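Long-range contacts in hypothetical UPF0131 protein PH0828 (Pyrococcus horikoshii, PDB 1V30), which is a putative gamma-glutamylcyclotransferase, probably cleaving gamma-glutamyl substrates with release of 5-oxoproline: residues 24-29 with 62-67; 50-55 with 95-100. All blocks are in the same frame, centred on the assembly; numbering follows the deposited sequence.

Contact 1 (24-29 with 62-67)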
loop_
_atom_site.group_PDB
_atom_site.type_symbol
_atom_site.label_atom_id
_atom_site.label_comp_id
_atom_site.label_asym_id
_atom_site.label_seq_id
_atom_site.Cartn_x
_atom_site.Cartn_y
_atom_site.Cartn_z
ATOM N N TRP A 24 10.909 4.485 4.884
ATOM C CA TRP A 24 11.628 5.601 5.485
ATOM C C TRP A 24 10.984 6.951 5.174
ATOM O O TRP A 24 11.195 7.921 5.898
ATOM C CB TRP A 24 13.108 5.600 5.067
ATOM C CG TRP A 24 13.377 5.816 3.607
ATOM C CD1 TRP A 24 13.338 4.879 2.614
ATOM C CD2 TRP A 24 13.758 7.047 2.982
ATOM N NE1 TRP A 24 13.676 5.450 1.410
ATOM C CE2 TRP A 24 13.938 6.781 1.607
ATOM C CE3 TRP A 24 13.968 8.352 3.452
ATOM C CZ2 TRP A 24 14.318 7.771 0.692
ATOM C CZ3 TRP A 24 14.346 9.338 2.541
ATOM C CH2 TRP A 24 14.516 9.039 1.177
ATOM N N TYR A 25 10.189 7.017 4.109
ATOM C CA TYR A 25 9.513 8.265 3.757
ATOM C C TYR A 25 8.459 8.643 4.798
ATOM O O TYR A 25 8.065 9.806 4.896
ATOM C CB TYR A 25 8.827 8.157 2.388
ATOM C CG TYR A 25 9.702 8.539 1.217
ATOM C CD1 TYR A 25 10.433 7.577 0.525
ATOM C CD2 TYR A 25 9.809 9.870 0.812
ATOM C CE1 TYR A 25 11.252 7.931 -0.547
ATOM C CE2 TYR A 25 10.624 10.234 -0.254
ATOM C CZ TYR A 25 11.342 9.261 -0.927
ATOM O OH TYR A 25 12.154 9.618 -1.977
ATOM N N LEU A 26 8.012 7.660 5.574
ATOM C CA LEU A 26 6.982 7.880 6.587
ATOM C C LEU A 26 7.487 7.909 8.030
ATOM O O LEU A 26 6.692 7.866 8.965
ATOM C CB LEU A 26 5.912 6.794 6.470
ATOM C CG LEU A 26 5.150 6.700 5.150
ATOM C CD1 LEU A 26 4.210 5.503 5.195
ATOM C CD2 LEU A 26 4.377 7.983 4.909
ATOM N N LYS A 27 8.799 7.991 8.210
ATOM C CA LYS A 27 9.377 7.998 9.549
ATOM C C LYS A 27 8.852 9.071 10.499
ATOM O O LYS A 27 8.897 8.898 11.717
ATOM C CB LYS A 27 10.905 8.063 9.442
ATOM C CG LYS A 27 11.552 6.681 9.356
ATOM C CD LYS A 27 10.668 5.702 8.578
ATOM C CE LYS A 27 11.149 4.265 8.700
ATOM N NZ LYS A 27 12.460 4.046 8.036
ATOM N N GLY A 28 8.343 10.169 9.948
ATOM C CA GLY A 28 7.814 11.227 10.790
ATOM C C GLY A 28 6.297 11.232 10.849
ATOM O O GLY A 28 5.698 11.961 11.641
ATOM N N ALA A 29 5.673 10.403 10.016
ATOM C CA ALA A 29 4.218 10.313 9.947
ATOM C C ALA A 29 3.584 9.647 11.167
ATOM O O ALA A 29 4.253 8.948 11.926
ATOM C CB ALA A 29 3.814 9.565 8.683
ATOM N N TYR A 62 -1.926 6.190 7.622
ATOM C CA TYR A 62 -1.094 7.220 8.230
ATOM C C TYR A 62 -1.601 8.623 7.962
ATOM O O TYR A 62 -2.339 8.866 7.002
ATOM C CB TYR A 62 0.336 7.171 7.683
ATOM C CG TYR A 62 1.113 5.920 7.981
ATOM C CD1 TYR A 62 0.924 4.762 7.229
ATOM C CD2 TYR A 62 2.034 5.889 9.026
ATOM C CE1 TYR A 62 1.635 3.602 7.508
ATOM C CE2 TYR A 62 2.749 4.736 9.316
ATOM C CZ TYR A 62 2.545 3.598 8.555
ATOM O OH TYR A 62 3.239 2.449 8.843
ATOM N N GLU A 63 -1.187 9.545 8.824
ATOM C CA GLU A 63 -1.496 10.957 8.664
ATOM C C GLU A 63 -0.122 11.540 8.362
ATOM O O GLU A 63 0.814 11.356 9.143
ATOM C CB GLU A 63 -2.029 11.581 9.958
ATOM C CG GLU A 63 -3.401 11.109 10.402
ATOM C CD GLU A 63 -3.978 11.988 11.500
ATOM O OE1 GLU A 63 -4.997 11.600 12.109
ATOM O OE2 GLU A 63 -3.414 13.073 11.752
ATOM N N VAL A 64 0.012 12.218 7.225
ATOM C CA VAL A 64 1.286 12.815 6.838
ATOM C C VAL A 64 1.075 14.289 6.518
ATOM O O VAL A 64 -0.019 14.685 6.121
ATOM C CB VAL A 64 1.876 12.121 5.585
ATOM C CG1 VAL A 64 2.010 10.630 5.830
ATOM C CG2 VAL A 64 0.992 12.381 4.372
ATOM N N ASP A 65 2.109 15.108 6.697
ATOM C CA ASP A 65 1.963 16.523 6.380
ATOM C C ASP A 65 2.053 16.722 4.871
ATOM O O ASP A 65 2.421 15.804 4.134
ATOM C CB ASP A 65 3.011 17.384 7.105
ATOM C CG ASP A 65 4.431 16.935 6.848
ATOM O OD1 ASP A 65 4.776 16.657 5.681
ATOM O OD2 ASP A 65 5.217 16.884 7.818
ATOM N N LYS A 66 1.703 17.919 4.419
ATOM C CA LYS A 66 1.708 18.248 3.000
ATOM C C LYS A 66 3.050 18.006 2.316
ATOM O O LYS A 66 3.108 17.397 1.245
ATOM C CB LYS A 66 1.291 19.709 2.810
ATOM C CG LYS A 66 1.147 20.144 1.360
ATOM C CD LYS A 66 0.586 21.557 1.276
ATOM C CE LYS A 66 0.420 22.015 -0.164
ATOM N NZ LYS A 66 -0.213 23.362 -0.238
ATOM N N GLU A 67 4.125 18.475 2.937
ATOM C CA GLU A 67 5.459 18.323 2.373
ATOM C C GLU A 67 5.807 16.850 2.177
ATOM O O GLU A 67 6.333 16.463 1.135
ATOM C CB GLU A 67 6.485 19.001 3.285
ATOM C CG GLU A 67 7.701 19.563 2.561
ATOM C CD GLU A 67 8.823 18.559 2.417
ATOM O OE1 GLU A 67 9.342 18.104 3.457
ATOM O OE2 GLU A 67 9.192 18.231 1.268
#
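Leu26 and Tyr62 each hold CG anti to their own carbonyl carbon and beside the backbone N (chi1 -61° and -64°), and from there the leucine comes down over one face of the tyrosine ring. Its CD1, anti to CA, sits 4.0 Å from the centroid of the Tyr62 ring and only 12° off the ring normal, a CH-pi contact placed over the centre of the ring. The other branch reaches the valine two residues on: Leu26 CD2 lies 3.7 Å from Val64 CG1. Ala29 CB stands 3.5 Å from Val64 CG1, so a leucine branch and an alanine methyl both bear on that valine methyl from the side of the turn. Ala29 CB also lies 3.5 Å from Glu63 O and reaches Tyr62 CD2 obliquely at 4.1 Å. No hydrogen bond crosses this contact; it is held by apolar carbons. A type I turn, closed by Ala29 N to Leu26 O at 2.9 Å, directs both apolar side chains at the strand. The polar ends look elsewhere: Tyr62 OH bonds to Glu60 OE1 and Glu63 OE2 pairs with Lys30 NZ. An alanine in place of Tyr62 would probably leave Leu26 CD1 without its aromatic face, open a gap beneath the turn and deprive Glu60 of its hydroxyl partner. Leu26 also touches Ile10 of strand 8-12 and Ile72 of helix 66-72, the helix whose N-cap is Asp65, and it lies close to Leu16, which by similarity belongs to the substrate site. The arrangement is that of a loop packed onto the end of the central strand of an antiparallel sheet, in the gamma-glutamylcyclotransferase, AIG2-like fold, beside the probable substrate-binding loop.

Contact 2 (50-55 with 95-100)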
loop_
_atom_site.group_PDB
_atom_site.type_symbol
_atom_site.label_atom_id
_atom_site.label_comp_id
_atom_site.label_asym_id
_atom_site.label_seq_id
_atom_site.Cartn_x
_atom_site.Cartn_y
_atom_site.Cartn_z
ATOM N N ALA A 50 -2.118 -2.824 -6.388
ATOM C CA ALA A 50 -3.494 -2.908 -5.915
ATOM C C ALA A 50 -4.369 -2.443 -7.072
ATOM O O ALA A 50 -4.169 -1.357 -7.617
ATOM C CB ALA A 50 -3.713 -2.012 -4.699
ATOM N N VAL A 51 -5.306 -3.293 -7.470
ATOM C CA VAL A 51 -6.228 -2.967 -8.553
ATOM C C VAL A 51 -7.625 -3.340 -8.102
ATOM O O VAL A 51 -7.796 -4.218 -7.259
ATOM C CB VAL A 51 -5.896 -3.747 -9.843
ATOM C CG1 VAL A 51 -4.535 -3.325 -10.366
ATOM C CG2 VAL A 51 -5.938 -5.246 -9.579
ATOM N N LYS A 52 -8.627 -2.669 -8.657
ATOM C CA LYS A 52 -9.999 -2.962 -8.282
ATOM C C LYS A 52 -10.365 -4.383 -8.671
ATOM O O LYS A 52 -9.984 -4.866 -9.734
ATOM C CB LYS A 52 -10.959 -1.982 -8.951
ATOM C CG LYS A 52 -10.785 -0.555 -8.486
ATOM C CD LYS A 52 -11.912 0.321 -8.994
ATOM C CE LYS A 52 -11.710 1.758 -8.571
ATOM N NZ LYS A 52 -10.491 2.323 -9.202
ATOM N N GLY A 53 -11.107 -5.044 -7.791
ATOM C CA GLY A 53 -11.525 -6.407 -8.041
ATOM C C GLY A 53 -12.103 -7.021 -6.783
ATOM O O GLY A 53 -12.042 -6.432 -5.706
ATOM N N LYS A 54 -12.671 -8.212 -6.925
ATOM C CA LYS A 54 -13.265 -8.931 -5.806
ATOM C C LYS A 54 -12.221 -9.278 -4.747
ATOM O O LYS A 54 -11.230 -9.944 -5.046
ATOM C CB LYS A 54 -13.923 -10.217 -6.314
ATOM C CG LYS A 54 -15.307 -10.028 -6.917
ATOM C CD LYS A 54 -16.378 -10.050 -5.836
ATOM C CE LYS A 54 -16.427 -11.407 -5.142
ATOM N NZ LYS A 54 -17.413 -11.439 -4.023
ATOM N N GLY A 55 -12.448 -8.825 -3.516
ATOM C CA GLY A 55 -11.520 -9.115 -2.436
ATOM C C GLY A 55 -11.255 -7.947 -1.504
ATOM O O GLY A 55 -11.793 -6.856 -1.694
ATOM N N LEU A 95 -4.913 6.533 -1.726
ATOM C CA LEU A 95 -4.239 5.269 -1.978
ATOM C C LEU A 95 -3.706 5.315 -3.401
ATOM O O LEU A 95 -4.334 5.910 -4.281
ATOM C CB LEU A 95 -5.231 4.115 -1.802
ATOM C CG LEU A 95 -4.776 2.695 -2.146
ATOM C CD1 LEU A 95 -5.399 1.711 -1.168
ATOM C CD2 LEU A 95 -5.161 2.355 -3.578
ATOM N N TRP A 96 -2.542 4.711 -3.619
ATOM C CA TRP A 96 -1.925 4.684 -4.935
ATOM C C TRP A 96 -2.311 3.395 -5.631
ATOM O O TRP A 96 -1.778 2.327 -5.334
ATOM C CB TRP A 96 -0.408 4.790 -4.809
ATOM C CG TRP A 96 0.058 6.186 -4.519
ATOM C CD1 TRP A 96 0.307 7.173 -5.430
ATOM C CD2 TRP A 96 0.317 6.759 -3.229
ATOM N NE1 TRP A 96 0.709 8.321 -4.789
ATOM C CE2 TRP A 96 0.723 8.096 -3.436
ATOM C CE3 TRP A 96 0.246 6.271 -1.915
ATOM C CZ2 TRP A 96 1.057 8.951 -2.382
ATOM C CZ3 TRP A 96 0.580 7.123 -0.866
ATOM C CH2 TRP A 96 0.981 8.446 -1.106
ATOM N N GLU A 97 -3.253 3.520 -6.557
ATOM C CA GLU A 97 -3.769 2.397 -7.321
ATOM C C GLU A 97 -2.944 2.143 -8.578
ATOM O O GLU A 97 -2.632 3.072 -9.323
ATOM C CB GLU A 97 -5.219 2.699 -7.698
ATOM C CG GLU A 97 -5.841 1.768 -8.713
ATOM C CD GLU A 97 -7.248 2.199 -9.062
ATOM O OE1 GLU A 97 -8.131 2.077 -8.191
ATOM O OE2 GLU A 97 -7.459 2.681 -10.196
ATOM N N TRP A 98 -2.585 0.886 -8.819
ATOM C CA TRP A 98 -1.813 0.564 -10.013
ATOM C C TRP A 98 -2.702 0.905 -11.213
ATOM O O TRP A 98 -3.859 0.487 -11.275
ATOM C CB TRP A 98 -1.418 -0.914 -10.007
ATOM C CG TRP A 98 -0.649 -1.339 -11.218
ATOM C CD1 TRP A 98 -1.018 -2.292 -12.119
ATOM C CD2 TRP A 98 0.626 -0.845 -11.658
ATOM N NE1 TRP A 98 -0.060 -2.425 -13.087
ATOM C CE2 TRP A 98 0.962 -1.551 -12.833
ATOM C CE3 TRP A 98 1.521 0.122 -11.172
ATOM C CZ2 TRP A 98 2.155 -1.323 -13.534
ATOM C CZ3 TRP A 98 2.709 0.347 -11.870
ATOM C CH2 TRP A 98 3.013 -0.373 -13.039
ATOM N N GLY A 99 -2.153 1.658 -12.162
ATOM C CA GLY A 99 -2.932 2.092 -13.314
ATOM C C GLY A 99 -2.958 1.255 -14.580
ATOM O O GLY A 99 -3.431 1.723 -15.619
ATOM N N SER A 100 -2.462 0.025 -14.512
ATOM C CA SER A 100 -2.458 -0.853 -15.677
ATOM C C SER A 100 -2.831 -2.258 -15.239
ATOM O O SER A 100 -3.244 -2.465 -14.102
ATOM C CB SER A 100 -1.072 -0.868 -16.324
ATOM O OG SER A 100 -0.726 0.417 -16.804
HETATM O O HOH W 1 -10.003 4.302 -10.650
#
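Glu97 OE1 is gripped by two groups: Lys52 NZ, in a salt bridge 2.6 Å long, and Tyr40 OH. The lysine comes in on the syn lone pair of OE1, the side of the other carboxylate oxygen. A water closes the ring, accepting from Lys52 NZ and donating to Glu97 OE2 at 3.1 Å. The two side chains cross at about a right angle; Glu97 CG lies anti to its backbone N and the chain runs on extended, while the lysine bends only at its last torsion (chi4 65°), turning NZ onto the carboxylate. With its charge held by NZ, the hydroxyl and the water, the Glu97 carboxylate is likely to stay ionised and fixed in rotation.

A backbone bond joins the strands beside this pair: Trp98 N donates to Ala50 O at 3.0 Å. The same oxygen has Glu97 CG at 3.7 Å. Farther along, Val51 and Trp98 lie side by side, pointing the same way. Val51 CG1 rests 4.0 Å from Trp98 CB and comes to the edge of the indole, near its plane, at CD1 (4.1 Å). The indole is steadied at its NE1 by Lys101 O and meets the ring of Tyr81 edge-to-face.

Strand 48-51 belongs to the sheet with 40-44 and 105-106, whereas 93-98 pairs with 81-86, so the Trp98 to Ala50 bond ties one sheet to the other. Tyr13, a substrate-binding residue by similarity, sits at this junction and bonds through OH to Trp96 O, while Leu57 of strand 56-64 touches both Ala50 and Leu95.

How the contacts relate
The two contacts lie on opposite sides of the chain's centre, their own centres about 22 Å apart and their nearest atoms about 7 Å apart, without touching. Contact 1 is buried, and no hydrogen bond or salt bridge crosses it; apolar side chains carry it, a loop set against strand 56-64. Contact 2 is at the surface and is carried by charge, a water and a backbone bond, with one apolar pair beside them. They hold different elements, yet strand 48-51 leads directly to strand 56-64 in the chain, and the segments alternate along it. Both approach the probable substrate loop, contact 1 near Leu16 and contact 2 near Tyr13.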